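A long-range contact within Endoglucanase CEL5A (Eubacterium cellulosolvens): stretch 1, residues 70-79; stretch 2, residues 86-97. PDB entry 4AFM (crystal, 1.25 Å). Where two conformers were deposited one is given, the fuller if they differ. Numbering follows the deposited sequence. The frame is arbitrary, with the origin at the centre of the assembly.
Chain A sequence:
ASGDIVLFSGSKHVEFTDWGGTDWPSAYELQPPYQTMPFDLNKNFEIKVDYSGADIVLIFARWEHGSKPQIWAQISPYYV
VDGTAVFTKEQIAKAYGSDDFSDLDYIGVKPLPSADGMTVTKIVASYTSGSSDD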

# COMPACT_ATOMS: atom_id res chain seq x y z
N GLN A 70 -14.78 4.52 18.60
CA GLN A 70 -14.17 3.65 17.60
C GLN A 70 -15.20 3.11 16.67
O GLN A 70 -16.22 2.54 17.15
CB GLN A 70 -13.42 2.53 18.31
CG GLN A 70 -12.90 1.47 17.29
CD GLN A 70 -11.77 0.61 17.87
OE1 GLN A 70 -10.58 0.96 17.75
NE2 GLN A 70 -12.09 -0.44 18.57
N ILE A 71 -14.99 3.21 15.36
CA ILE A 71 -15.81 2.51 14.37
C ILE A 71 -15.05 1.33 13.90
O ILE A 71 -13.81 1.47 13.52
CB ILE A 71 -16.12 3.40 13.17
CG1 ILE A 71 -16.93 4.66 13.63
CG2 ILE A 71 -16.91 2.62 12.10
CD1 ILE A 71 -17.08 5.67 12.49
N TRP A 72 -15.58 0.13 13.95
CA TRP A 72 -14.95 -1.06 13.35
C TRP A 72 -15.94 -1.62 12.33
O TRP A 72 -16.87 -2.42 12.71
CB TRP A 72 -14.58 -2.04 14.42
CG TRP A 72 -13.81 -3.26 13.87
CD1 TRP A 72 -14.39 -4.47 13.56
CD2 TRP A 72 -12.39 -3.34 13.62
NE1 TRP A 72 -13.38 -5.35 13.14
CE2 TRP A 72 -12.19 -4.69 13.14
CE3 TRP A 72 -11.33 -2.50 13.75
CZ2 TRP A 72 -10.88 -5.17 12.83
CZ3 TRP A 72 -10.04 -2.93 13.40
CH2 TRP A 72 -9.86 -4.29 12.94
N ALA A 73 -15.89 -1.15 11.14
CA ALA A 73 -16.93 -1.44 10.02
C ALA A 73 -16.41 -2.76 9.39
O ALA A 73 -15.64 -2.60 8.33
CB ALA A 73 -17.13 -0.31 9.15
N GLN A 74 -16.64 -3.88 9.90
CA GLN A 74 -16.25 -5.18 9.38
C GLN A 74 -17.35 -5.59 8.41
O GLN A 74 -18.55 -5.77 8.89
CB GLN A 74 -16.06 -6.10 10.45
CG GLN A 74 -15.68 -7.45 10.07
CD GLN A 74 -15.26 -8.21 11.24
OE1 GLN A 74 -14.56 -7.84 12.16
NE2 GLN A 74 -15.82 -9.42 11.26
N ILE A 75 -17.05 -5.80 7.17
CA ILE A 75 -18.06 -6.15 6.21
C ILE A 75 -17.67 -7.36 5.46
O ILE A 75 -16.55 -7.61 5.02
CB ILE A 75 -18.64 -5.21 5.29
CG1 ILE A 75 -17.47 -4.63 4.61
CG2 ILE A 75 -19.43 -4.08 5.97
CD1 ILE A 75 -17.93 -3.84 3.34
N SER A 76 -18.72 -8.16 5.29
CA SER A 76 -18.63 -9.31 4.36
C SER A 76 -18.81 -8.78 2.96
O SER A 76 -19.31 -7.75 2.74
CB SER A 76 -19.68 -10.38 4.76
OG SER A 76 -20.82 -9.66 4.72
N PRO A 77 -18.43 -9.61 1.95
CA PRO A 77 -18.63 -9.15 0.56
C PRO A 77 -20.06 -8.78 0.26
O PRO A 77 -20.97 -9.47 0.73
CB PRO A 77 -18.21 -10.43 -0.21
CG PRO A 77 -17.19 -11.12 0.70
CD PRO A 77 -17.74 -10.89 2.05
N TYR A 78 -20.24 -7.76 -0.52
CA TYR A 78 -21.57 -7.52 -1.08
C TYR A 78 -21.99 -8.78 -1.80
O TYR A 78 -23.18 -9.24 -1.64
CB TYR A 78 -21.52 -6.33 -1.97
CG TYR A 78 -22.85 -5.90 -2.54
CD1 TYR A 78 -24.02 -5.93 -1.82
CD2 TYR A 78 -22.92 -5.61 -3.88
CE1 TYR A 78 -25.29 -5.56 -2.47
CE2 TYR A 78 -24.11 -5.15 -4.51
CZ TYR A 78 -25.22 -5.19 -3.80
OH TYR A 78 -26.43 -4.79 -4.45
N TYR A 79 -21.14 -9.39 -2.60
CA TYR A 79 -21.32 -10.73 -3.10
C TYR A 79 -19.97 -11.26 -3.49
O TYR A 79 -18.99 -10.49 -3.68
CB TYR A 79 -22.32 -10.77 -4.30
CG TYR A 79 -21.83 -9.96 -5.47
CD1 TYR A 79 -22.13 -8.59 -5.55
CD2 TYR A 79 -21.08 -10.53 -6.48
CE1 TYR A 79 -21.64 -7.85 -6.64
CE2 TYR A 79 -20.63 -9.77 -7.59
CZ TYR A 79 -20.96 -8.44 -7.60
OH TYR A 79 -20.44 -7.66 -8.70
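Stretch 2 (86-97) VFTKEQIAKAYG

Stretch 2 enters as the last part of a strand, Val86 to Thr88, and turns directly into a helix, Lys89 to Tyr96. The helix runs back along the strand Ile71 to Ile75. The two axes approach to 7.7 Å, and their N-to-C directions differ by 141°, so the pair is roughly antiparallel. Together the stretches bury 740 Å².

Ile75 has the largest covered area, 101 Å². Its CA-to-CB bond points toward stretch 2, with chi1 in p and chi2 in t. Ile75 CD1 lies 3.7 Å from Phe87 CD2 and 3.6 Å from Ile92 CG1, so one methyl touches both the strand and the helix of stretch 2. Ile75 CG2 packs against the helix, 3.4 Å from Ala95 CB. The backbone also takes part: Ile75 O is 3.5 Å from Phe87 CE2, at the edge of the ring.

Val86 comes next, with 87 Å². It forms an antiparallel, hydrogen-bonded bridge with Tyr79, CA to CA 5.6 Å. Val86 N donates to Tyr79 O at 2.9 Å with good geometry. Val86 O receives two weak bonds, from Tyr78 N at 2.7 Å and from Tyr79 N at 3.5 Å. The side chains of Val86 and Tyr79 share one face of the sheet. Val86 CB sits over the face of the Tyr79 ring, 4.0 Å from its centroid.

Tyr78 covers 75 Å². Its CA-to-CB bond points toward stretch 2, but the end of the side chain leads away. The near part of the ring meets Thr88, with Tyr78 CD2 3.5 Å from Thr88 CG2. Tyr78 CB is 3.4 Å from Gln91 OE1. Gln91 also holds the start of the helix. Gln91 N donates to Thr88 OG1 at 3.1 Å, the capping bond, and Thr88 N donates to Gln91 OE1 at 3.0 Å. Across the contact, Gln91 NE2 gives a weak hydrogen bond to Ser76 O at 2.8 Å.

Farther along the helix, small side chains allow close packing. Ala73 and Ala95 have their CA atoms 5.0 Å apart, and Ala73 CB is 3.8 Å from Ala95 CB. Tyr96 then meets Ile71. Ile71 CD1 lies over the face of the Tyr96 ring, 4.0 Å from its centroid, while Ala73 CB is at the ring edge. Gly97 leaves the helix with positive phi, a conformation that suits glycine.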

# COMPACT_ATOMS: atom_id res chain seq x y z
N VAL A 86 -16.64 -8.86 -3.96
CA VAL A 86 -16.92 -7.47 -4.34
C VAL A 86 -17.43 -6.76 -3.16
O VAL A 86 -18.41 -7.22 -2.49
CB VAL A 86 -17.90 -7.43 -5.51
CG1 VAL A 86 -18.25 -5.99 -5.83
CG2 VAL A 86 -17.39 -8.21 -6.70
N PHE A 87 -16.87 -5.58 -2.82
CA PHE A 87 -17.32 -4.72 -1.73
C PHE A 87 -17.69 -3.37 -2.36
O PHE A 87 -16.96 -2.91 -3.23
CB PHE A 87 -16.22 -4.51 -0.69
CG PHE A 87 -15.70 -5.77 -0.08
CD1 PHE A 87 -14.63 -6.45 -0.65
CD2 PHE A 87 -16.26 -6.31 1.10
CE1 PHE A 87 -14.12 -7.57 -0.10
CE2 PHE A 87 -15.74 -7.46 1.65
CZ PHE A 87 -14.66 -8.08 1.07
N THR A 88 -18.79 -2.79 -2.02
CA THR A 88 -19.14 -1.49 -2.62
C THR A 88 -19.08 -0.37 -1.64
O THR A 88 -19.25 -0.54 -0.42
CB THR A 88 -20.56 -1.51 -3.15
OG1 THR A 88 -21.52 -1.54 -2.08
CG2 THR A 88 -20.82 -2.77 -4.07
N LYS A 89 -18.87 0.85 -2.18
CA LYS A 89 -18.82 1.97 -1.31
C LYS A 89 -20.14 2.14 -0.52
O LYS A 89 -20.14 2.49 0.67
CB LYS A 89 -18.56 3.28 -2.09
CG LYS A 89 -18.55 4.48 -1.20
CD LYS A 89 -18.19 5.73 -2.02
CE LYS A 89 -18.06 6.90 -1.14
NZ LYS A 89 -17.63 8.12 -1.93
N GLU A 90 -21.27 1.91 -1.18
CA GLU A 90 -22.48 2.20 -0.41
C GLU A 90 -22.59 1.11 0.74
O GLU A 90 -23.06 1.50 1.85
CB GLU A 90 -23.63 2.14 -1.40
CG GLU A 90 -23.72 3.21 -2.51
CD GLU A 90 -23.13 4.65 -2.28
OE1 GLU A 90 -23.78 5.44 -1.54
OE2 GLU A 90 -22.08 5.07 -2.92
N GLN A 91 -22.20 -0.12 0.54
CA GLN A 91 -22.21 -1.07 1.64
C GLN A 91 -21.26 -0.66 2.76
O GLN A 91 -21.51 -0.71 3.95
CB GLN A 91 -21.86 -2.34 0.95
CG GLN A 91 -21.52 -3.39 1.86
CD GLN A 91 -20.70 -4.51 1.22
OE1 GLN A 91 -19.86 -4.42 0.28
NE2 GLN A 91 -20.91 -5.65 1.82
N ILE A 92 -20.05 -0.20 2.36
CA ILE A 92 -19.05 0.24 3.33
C ILE A 92 -19.61 1.42 4.10
O ILE A 92 -19.42 1.47 5.34
CB ILE A 92 -17.71 0.60 2.58
CG1 ILE A 92 -17.10 -0.63 1.92
CG2 ILE A 92 -16.78 1.27 3.49
CD1 ILE A 92 -16.04 -0.30 0.82
N ALA A 93 -20.19 2.42 3.44
CA ALA A 93 -20.70 3.59 4.14
C ALA A 93 -21.80 3.20 5.15
O ALA A 93 -21.81 3.81 6.23
CB ALA A 93 -21.25 4.56 3.08
N LYS A 94 -22.62 2.24 4.79
CA LYS A 94 -23.67 1.84 5.74
C LYS A 94 -23.02 1.26 6.99
O LYS A 94 -23.42 1.57 8.14
CB LYS A 94 -24.55 0.83 5.11
CG LYS A 94 -25.59 0.33 6.10
CD LYS A 94 -26.46 -0.73 5.40
CE LYS A 94 -27.58 -1.20 6.35
NZ LYS A 94 -28.53 -2.03 5.53
N ALA A 95 -21.98 0.44 6.83
CA ALA A 95 -21.28 -0.14 8.00
C ALA A 95 -20.49 0.89 8.74
O ALA A 95 -20.38 0.86 9.98
CB ALA A 95 -20.40 -1.28 7.56
N TYR A 96 -19.91 1.88 8.06
CA TYR A 96 -19.12 2.92 8.67
C TYR A 96 -19.97 3.95 9.36
O TYR A 96 -19.50 4.68 10.22
CB TYR A 96 -18.20 3.55 7.58
CG TYR A 96 -17.10 4.44 8.13
CD1 TYR A 96 -15.99 3.88 8.82
CD2 TYR A 96 -17.11 5.78 7.93
CE1 TYR A 96 -14.99 4.66 9.33
CE2 TYR A 96 -16.09 6.58 8.42
CZ TYR A 96 -15.03 6.00 9.10
OH TYR A 96 -14.00 6.76 9.58
N GLY A 97 -21.30 4.04 9.02
CA GLY A 97 -22.20 4.99 9.63
C GLY A 97 -22.32 6.19 8.80
O GLY A 97 -23.16 7.06 9.22